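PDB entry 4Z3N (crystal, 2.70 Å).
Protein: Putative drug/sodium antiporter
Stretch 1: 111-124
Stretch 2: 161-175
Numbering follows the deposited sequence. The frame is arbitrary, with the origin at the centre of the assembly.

Stretch 1 (111-124) ILSVGIIIALFFAI
Stretch 2, residues 161-175: TVFSIMLIGVMMGLF

Two helices, 111-124 and 162-175, run nearly antiparallel at 153°, their axes approaching to 8.8 Å. Both keep regular helical backbones, with phi/psi near -60/-45 and hydrogen bonds from N to the O four residues earlier, such as Ala-119 N to Gly-115 O at 3.1 Å. No hydrogen bond crosses between them; apolar packing over 528 Å² does the work. CA-CA distances set the register and narrow steadily: Leu-112 to Leu-174 7.2 Å, Gly-115 to Val-170 6.1 Å, Ala-119 to Met-166 5.4 Å and Ala-123 to Phe-163 5.0 Å. Gly-115, Ala-119 and Ala-123 stand at the three closer positions, their small size fitting the approach. These three are buried, as are Val-162, Met-166 and Val-170; Phe-163 and Leu-120 remain exposed.

Phe-163 has the largest covered area. Its CB points sideways, but chi1 t and chi2 49° bring the side chain's end nearer the first helix, where CE1 lies 3.9 Å from Leu-120 CD1. Leu-120, in the t,p rotamer, likewise extends its end inward. The ring's edge meets Ala-119 O, 4.3 Å from CD1.

Val-170 is the central knob, seated among Leu-112, Gly-115, Ile-116 and Ala-119. Its CB points toward the partner and chi1 is t: CG1 lies 3.9 Å from Leu-112 CD1 and 4.0 Å from Ile-116 CG1, while CG2 lies 3.6 Å from Ala-119 CB and 3.5 Å from Gly-115 O. A CB on Gly-115 would clash with Ile-111 O. Leu-112 (t,p) closes the wide end, its CD2 3.9 Å from Leu-174 CD2.

Ala-123 governs the tight end. Its CB sits 3.7 Å from Val-162 CG1 and 3.7 Å from Phe-163 CA, a methyl directly against backbone. One turn earlier Ala-119 CB lies 3.9 Å from Met-166 CB, which points toward the first helix; with chi1 and chi2 m and chi3 111°, Met-166's end leads away.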

# COMPACT_ATOMS: atom_id res chain seq x y z
N ILE A 111 -19.91 -7.04 10.80
CA ILE A 111 -18.66 -6.39 10.44
C ILE A 111 -18.80 -5.74 9.08
O ILE A 111 -18.33 -4.63 8.88
CB ILE A 111 -17.48 -7.40 10.46
CG1 ILE A 111 -16.97 -7.56 11.89
CG2 ILE A 111 -16.33 -6.95 9.58
CD1 ILE A 111 -16.13 -8.81 12.14
N LEU A 112 -19.46 -6.44 8.15
CA LEU A 112 -19.67 -5.90 6.81
C LEU A 112 -20.50 -4.63 6.95
O LEU A 112 -20.17 -3.57 6.39
CB LEU A 112 -20.37 -6.92 5.91
CG LEU A 112 -21.05 -6.42 4.63
CD1 LEU A 112 -20.09 -5.61 3.80
CD2 LEU A 112 -21.57 -7.58 3.83
N SER A 113 -21.55 -4.73 7.75
CA SER A 113 -22.40 -3.58 8.04
C SER A 113 -21.58 -2.39 8.52
O SER A 113 -21.59 -1.34 7.89
CB SER A 113 -23.46 -3.97 9.06
OG SER A 113 -24.33 -4.91 8.49
N VAL A 114 -20.92 -2.57 9.66
CA VAL A 114 -20.04 -1.56 10.23
C VAL A 114 -18.94 -1.15 9.25
O VAL A 114 -18.53 0.01 9.23
CB VAL A 114 -19.41 -2.05 11.55
CG1 VAL A 114 -18.11 -1.32 11.84
CG2 VAL A 114 -20.39 -1.88 12.69
N GLY A 115 -18.50 -2.09 8.42
CA GLY A 115 -17.55 -1.78 7.37
C GLY A 115 -18.10 -0.79 6.35
O GLY A 115 -17.45 0.18 5.99
N ILE A 116 -19.32 -1.04 5.91
CA ILE A 116 -19.98 -0.17 4.94
C ILE A 116 -20.27 1.22 5.53
O ILE A 116 -20.02 2.24 4.86
CB ILE A 116 -21.28 -0.83 4.43
CG1 ILE A 116 -20.92 -1.97 3.47
CG2 ILE A 116 -22.18 0.17 3.72
CD1 ILE A 116 -22.06 -2.89 3.16
N ILE A 117 -20.77 1.25 6.77
CA ILE A 117 -21.12 2.51 7.44
C ILE A 117 -19.90 3.41 7.64
O ILE A 117 -19.96 4.63 7.45
CB ILE A 117 -21.79 2.25 8.81
CG1 ILE A 117 -23.20 1.70 8.62
CG2 ILE A 117 -21.82 3.52 9.66
CD1 ILE A 117 -23.94 1.44 9.90
N ILE A 118 -18.79 2.78 8.03
CA ILE A 118 -17.54 3.50 8.22
C ILE A 118 -17.07 4.10 6.90
O ILE A 118 -16.62 5.24 6.83
CB ILE A 118 -16.47 2.55 8.82
CG1 ILE A 118 -16.69 2.41 10.33
CG2 ILE A 118 -15.06 3.06 8.55
CD1 ILE A 118 -15.99 1.22 10.97
N ALA A 119 -17.19 3.31 5.84
CA ALA A 119 -16.82 3.73 4.50
C ALA A 119 -17.68 4.91 4.07
O ALA A 119 -17.22 5.81 3.38
CB ALA A 119 -16.96 2.57 3.52
N LEU A 120 -18.95 4.88 4.46
CA LEU A 120 -19.87 5.95 4.10
C LEU A 120 -19.48 7.28 4.75
O LEU A 120 -19.30 8.29 4.04
CB LEU A 120 -21.30 5.56 4.47
CG LEU A 120 -22.44 6.55 4.17
CD1 LEU A 120 -22.43 7.05 2.74
CD2 LEU A 120 -23.75 5.86 4.48
N PHE A 121 -19.34 7.30 6.08
CA PHE A 121 -18.99 8.52 6.80
C PHE A 121 -17.65 9.10 6.35
O PHE A 121 -17.44 10.31 6.32
CB PHE A 121 -18.94 8.27 8.31
CG PHE A 121 -20.26 8.42 8.99
CD1 PHE A 121 -21.25 7.46 8.86
CD2 PHE A 121 -20.53 9.54 9.77
CE1 PHE A 121 -22.48 7.60 9.51
CE2 PHE A 121 -21.75 9.69 10.41
CZ PHE A 121 -22.73 8.71 10.28
N PHE A 122 -16.74 8.20 6.01
CA PHE A 122 -15.44 8.62 5.52
C PHE A 122 -15.63 9.33 4.19
O PHE A 122 -14.97 10.33 3.93
CB PHE A 122 -14.49 7.42 5.40
CG PHE A 122 -13.39 7.42 6.43
CD1 PHE A 122 -12.23 8.15 6.23
CD2 PHE A 122 -13.53 6.69 7.60
CE1 PHE A 122 -11.21 8.15 7.18
CE2 PHE A 122 -12.52 6.68 8.57
CZ PHE A 122 -11.36 7.41 8.35
N ALA A 123 -16.56 8.86 3.37
CA ALA A 123 -16.80 9.49 2.06
C ALA A 123 -17.47 10.87 2.19
O ALA A 123 -17.11 11.82 1.50
CB ALA A 123 -17.65 8.58 1.16
N ILE A 124 -18.44 10.97 3.09
CA ILE A 124 -19.09 12.24 3.42
C ILE A 124 -18.13 13.29 3.99
O ILE A 124 -18.05 14.41 3.49
CB ILE A 124 -20.22 12.03 4.45
CG1 ILE A 124 -21.31 11.12 3.89
CG2 ILE A 124 -20.79 13.37 4.88
CD1 ILE A 124 -22.41 10.78 4.90
N THR A 161 -15.56 10.41 -6.97
CA THR A 161 -15.13 9.02 -6.97
C THR A 161 -14.96 8.41 -5.57
O THR A 161 -14.80 7.20 -5.44
CB THR A 161 -13.81 8.89 -7.73
OG1 THR A 161 -12.75 9.42 -6.92
CG2 THR A 161 -13.89 9.65 -9.05
N VAL A 162 -15.02 9.24 -4.53
CA VAL A 162 -14.67 8.82 -3.17
C VAL A 162 -15.46 7.62 -2.60
O VAL A 162 -14.87 6.64 -2.16
CB VAL A 162 -14.81 10.01 -2.21
CG1 VAL A 162 -14.63 9.57 -0.74
CG2 VAL A 162 -13.83 11.10 -2.58
N PHE A 163 -16.79 7.72 -2.59
CA PHE A 163 -17.61 6.66 -2.03
C PHE A 163 -17.36 5.34 -2.76
O PHE A 163 -17.30 4.28 -2.15
CB PHE A 163 -19.09 7.03 -2.07
CG PHE A 163 -20.00 6.01 -1.43
CD1 PHE A 163 -19.71 5.51 -0.16
CD2 PHE A 163 -21.15 5.57 -2.08
CE1 PHE A 163 -20.54 4.59 0.45
CE2 PHE A 163 -21.99 4.64 -1.48
CZ PHE A 163 -21.68 4.15 -0.21
N SER A 164 -17.18 5.41 -4.07
CA SER A 164 -16.97 4.21 -4.87
C SER A 164 -15.63 3.57 -4.53
O SER A 164 -15.52 2.34 -4.41
CB SER A 164 -17.06 4.53 -6.37
OG SER A 164 -17.89 5.66 -6.59
N ILE A 165 -14.61 4.40 -4.37
CA ILE A 165 -13.30 3.94 -3.93
C ILE A 165 -13.35 3.31 -2.52
O ILE A 165 -12.77 2.25 -2.28
CB ILE A 165 -12.26 5.09 -3.92
CG1 ILE A 165 -12.20 5.80 -5.27
CG2 ILE A 165 -10.88 4.58 -3.51
CD1 ILE A 165 -12.06 4.84 -6.45
N MET A 166 -14.03 3.98 -1.59
CA MET A 166 -14.20 3.42 -0.25
C MET A 166 -14.91 2.07 -0.30
O MET A 166 -14.53 1.14 0.41
CB MET A 166 -14.97 4.38 0.66
CG MET A 166 -14.32 5.75 0.81
SD MET A 166 -12.70 5.75 1.63
CE MET A 166 -11.55 6.19 0.31
N LEU A 167 -15.94 1.98 -1.14
CA LEU A 167 -16.70 0.75 -1.36
C LEU A 167 -15.82 -0.43 -1.76
O LEU A 167 -16.04 -1.54 -1.30
CB LEU A 167 -17.75 0.97 -2.44
CG LEU A 167 -19.18 1.07 -1.93
CD1 LEU A 167 -20.16 1.09 -3.09
CD2 LEU A 167 -19.45 -0.11 -1.01
N ILE A 168 -14.83 -0.17 -2.61
CA ILE A 168 -13.87 -1.18 -3.05
C ILE A 168 -12.97 -1.66 -1.92
O ILE A 168 -12.64 -2.84 -1.85
CB ILE A 168 -13.00 -0.63 -4.19
CG1 ILE A 168 -13.86 -0.46 -5.44
CG2 ILE A 168 -11.80 -1.54 -4.45
CD1 ILE A 168 -13.11 0.04 -6.64
N GLY A 169 -12.58 -0.75 -1.04
CA GLY A 169 -11.88 -1.11 0.18
C GLY A 169 -12.65 -2.13 1.02
O GLY A 169 -12.12 -3.19 1.36
N VAL A 170 -13.90 -1.81 1.34
CA VAL A 170 -14.79 -2.76 2.02
C VAL A 170 -14.82 -4.15 1.34
O VAL A 170 -14.63 -5.18 2.01
CB VAL A 170 -16.24 -2.22 2.07
CG1 VAL A 170 -17.20 -3.28 2.65
CG2 VAL A 170 -16.30 -0.94 2.86
N MET A 171 -15.04 -4.16 0.03
CA MET A 171 -15.14 -5.38 -0.75
C MET A 171 -13.83 -6.17 -0.74
O MET A 171 -13.83 -7.39 -0.48
CB MET A 171 -15.54 -5.06 -2.18
CG MET A 171 -16.91 -4.38 -2.30
SD MET A 171 -18.30 -5.40 -1.74
CE MET A 171 -18.13 -5.31 0.04
N MET A 172 -12.73 -5.47 -1.02
CA MET A 172 -11.40 -6.05 -0.93
C MET A 172 -11.21 -6.67 0.45
O MET A 172 -10.76 -7.81 0.57
CB MET A 172 -10.32 -5.00 -1.17
CG MET A 172 -10.27 -4.43 -2.59
SD MET A 172 -9.24 -5.43 -3.68
CE MET A 172 -7.68 -5.38 -2.79
N GLY A 173 -11.57 -5.91 1.49
CA GLY A 173 -11.45 -6.37 2.86
C GLY A 173 -12.35 -7.56 3.16
O GLY A 173 -11.98 -8.46 3.92
N LEU A 174 -13.52 -7.56 2.55
CA LEU A 174 -14.45 -8.67 2.70
C LEU A 174 -13.88 -9.98 2.12
O LEU A 174 -13.80 -10.99 2.82
CB LEU A 174 -15.79 -8.31 2.04
CG LEU A 174 -16.94 -9.30 2.21
CD1 LEU A 174 -16.89 -9.83 3.60
CD2 LEU A 174 -18.27 -8.62 1.97
N PHE A 175 -13.46 -9.96 0.85
CA PHE A 175 -13.00 -11.19 0.21
C PHE A 175 -11.59 -11.63 0.62
O PHE A 175 -11.25 -12.81 0.58
CB PHE A 175 -13.08 -11.03 -1.30
CG PHE A 175 -14.49 -11.11 -1.84
CD1 PHE A 175 -15.05 -12.34 -2.19
CD2 PHE A 175 -15.24 -9.95 -2.02
CE1 PHE A 175 -16.34 -12.42 -2.70
CE2 PHE A 175 -16.55 -10.02 -2.53
CZ PHE A 175 -17.09 -11.25 -2.87